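Local coordinates for Lmo2241 protein (Listeria monocytogenes, PDB 4HAM), which is a transcriptional antiterminator that probably binds DNA through a GntR-type winged helix-turn-helix domain, at the interface of chains A and B. Residues are numbered along the deposited sequence; one frame, centred on the assembly and turned at random. Chains: chain A/B, Lmo2241 protein.

The interface of chains A and B. Residues chain A 112, 116, 119-120; chain B 112, 116, 119-120.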
ATOM      1  N   ILE A 112      -1.434  -8.364  15.180  1.00 37.22           N
ATOM      2  CA  ILE A 112      -0.537  -9.072  14.269  1.00 35.43           C
ATOM      3  C   ILE A 112      -1.063 -10.471  13.930  1.00 28.85           C
ATOM      4  O   ILE A 112      -0.847 -10.969  12.821  1.00 29.29           O
ATOM      5  CB  ILE A 112       0.905  -9.134  14.839  1.00 30.85           C
ATOM      6  CG1 ILE A 112       1.855  -9.742  13.819  1.00 30.05           C
ATOM      7  CG2 ILE A 112       0.939  -9.893  16.161  1.00 29.60           C
ATOM      8  CD1 ILE A 112       1.833  -9.026  12.509  1.00 30.81           C
ATOM      9  N   HIS A 116      -1.516 -11.773  10.102  1.00 23.74           N
ATOM     10  CA  HIS A 116      -1.003 -13.011   9.522  1.00 24.20           C
ATOM     11  C   HIS A 116      -2.117 -13.801   8.837  1.00 24.76           C
ATOM     12  O   HIS A 116      -1.908 -14.382   7.774  1.00 26.61           O
ATOM     13  CB  HIS A 116      -0.325 -13.892  10.575  1.00 29.20           C
ATOM     14  CG  HIS A 116       1.013 -13.388  11.013  1.00 32.98           C
ATOM     15  ND1 HIS A 116       2.063 -13.206  10.141  1.00 30.27           N
ATOM     16  CD2 HIS A 116       1.473 -13.024  12.235  1.00 35.76           C
ATOM     17  CE1 HIS A 116       3.108 -12.748  10.800  1.00 35.14           C
ATOM     18  NE2 HIS A 116       2.779 -12.630  12.076  1.00 38.25           N
ATOM     19  N   ALA A 119      -2.985 -12.174   5.631  1.00 24.28           N
ATOM     20  CA  ALA A 119      -1.936 -12.391   4.639  1.00 27.53           C
ATOM     21  C   ALA A 119      -2.065 -13.772   4.008  1.00 26.03           C
ATOM     22  O   ALA A 119      -1.936 -13.930   2.788  1.00 25.69           O
ATOM     23  CB  ALA A 119      -0.558 -12.199   5.252  1.00 26.15           C
ATOM     24  N   ASP A 120      -2.334 -14.775   4.834  1.00 28.20           N
ATOM     25  CA  ASP A 120      -2.559 -16.118   4.318  1.00 27.45           C
ATOM     26  C   ASP A 120      -3.765 -16.162   3.381  1.00 28.11           C
ATOM     27  O   ASP A 120      -3.707 -16.768   2.319  1.00 28.12           O
ATOM     28  CB  ASP A 120      -2.745 -17.118   5.452  1.00 32.00           C
ATOM     29  CG  ASP A 120      -1.426 -17.594   6.041  1.00 38.20           C
ATOM     30  OD1 ASP A 120      -0.415 -17.651   5.309  1.00 31.09           O
ATOM     31  OD2 ASP A 120      -1.407 -17.920   7.243  1.00 40.45           O
TER
ATOM     32  N   ILE B 112       5.170 -16.587   0.774  1.00 37.22           N
ATOM     33  CA  ILE B 112       4.327 -16.242   1.916  1.00 35.43           C
ATOM     34  C   ILE B 112       5.084 -16.384   3.241  1.00 28.85           C
ATOM     35  O   ILE B 112       4.831 -15.637   4.191  1.00 29.29           O
ATOM     36  CB  ILE B 112       3.020 -17.078   1.920  1.00 30.85           C
ATOM     37  CG1 ILE B 112       2.090 -16.606   3.029  1.00 30.05           C
ATOM     38  CG2 ILE B 112       3.322 -18.567   2.037  1.00 29.60           C
ATOM     39  CD1 ILE B 112       1.787 -15.147   2.948  1.00 30.81           C
ATOM     40  N   HIS B 116       5.283 -13.387   5.985  1.00 23.74           N
ATOM     41  CA  HIS B 116       4.968 -13.468   7.409  1.00 24.20           C
ATOM     42  C   HIS B 116       6.121 -12.937   8.260  1.00 24.76           C
ATOM     43  O   HIS B 116       5.897 -12.262   9.262  1.00 26.61           O
ATOM     44  CB  HIS B 116       4.636 -14.901   7.835  1.00 29.20           C
ATOM     45  CG  HIS B 116       3.294 -15.372   7.376  1.00 32.98           C
ATOM     46  ND1 HIS B 116       2.122 -14.740   7.728  1.00 30.27           N
ATOM     47  CD2 HIS B 116       2.935 -16.415   6.589  1.00 35.76           C
ATOM     48  CE1 HIS B 116       1.101 -15.366   7.176  1.00 35.14           C
ATOM     49  NE2 HIS B 116       1.567 -16.390   6.479  1.00 38.25           N
ATOM     50  N   ALA B 119       6.192  -9.244   8.064  1.00 24.28           N
ATOM     51  CA  ALA B 119       5.088  -8.663   8.823  1.00 27.53           C
ATOM     52  C   ALA B 119       5.418  -8.621  10.310  1.00 26.03           C
ATOM     53  O   ALA B 119       5.163  -7.622  10.992  1.00 25.69           O
ATOM     54  CB  ALA B 119       3.795  -9.423   8.574  1.00 26.15           C
ATOM     55  N   ASP B 120       5.999  -9.701  10.816  1.00 28.20           N
ATOM     56  CA  ASP B 120       6.429  -9.727  12.208  1.00 27.45           C
ATOM     57  C   ASP B 120       7.481  -8.655  12.487  1.00 28.11           C
ATOM     58  O   ASP B 120       7.410  -7.960  13.492  1.00 28.12           O
ATOM     59  CB  ASP B 120       6.970 -11.100  12.590  1.00 32.00           C
ATOM     60  CG  ASP B 120       5.870 -12.091  12.939  1.00 38.20           C
ATOM     61  OD1 ASP B 120       4.805 -11.671  13.440  1.00 31.09           O
ATOM     62  OD2 ASP B 120       6.081 -13.298  12.717  1.00 40.45           O
TER
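Helix 112-127 of chain A packs against the same helix of chain B around a two-fold axis, part of a helix-bundle interface; that the pair is the working dimer is plausible for a GntR-type regulator, but the structure alone does not show it. Four polar side chains form a chain of hydrogen bonds across the axis, running A:Asp120, B:His116, A:His116, B:Asp120. At its centre the two imidazoles cross obliquely and meet nitrogen to nitrogen, A:His116 ND1 lying 2.9 Å from B:His116 ND1. Presumably one ND1 donates and the other accepts, so the proton would break the two-fold symmetry locally; the direction is not decided. At the outer ends each ring uses its other nitrogen: A:His116 NE2 donates to the carboxylate oxygen B:Asp120 OD1 at 2.6 Å in a fairly straight bond, and the twin bond has the chains exchanged. The acceptor lies almost in the imidazole plane, but the N-H reaches it from above the carboxylate plane, 48° out of it, and the two flat groups are turned steeply against each other. Bonding at both nitrogens fixes the rotation of each ring. With both NE2 atoms donating, the ring that also carries the ND1 proton would be cationic, a state the two flanking carboxylates may favour. A:His116 (chi1 -74°) and A:Asp120, like their twins in chain B, hold CG anti to the carbonyl carbon, beside the backbone N, which sends these groups across to the partner helix.

Van der Waals contacts flank the chain of bonds. A:Ala119 CB sits 4.1 Å from B:His116 CE1, a loose apolar contact beside the ring carbon. A:Ile112 holds CG1 anti to its backbone N (chi1 -174°) and crosses B:Asp120 at about a right angle, setting aliphatic carbons against oxygens. Its methylene A:Ile112 CG1 rests 3.5 Å from B:Asp120 OD1, the oxygen already held by A:His116, while the terminal methyl A:Ile112 CD1 lies 3.9 Å from the backbone carbonyl B:Ala119 O.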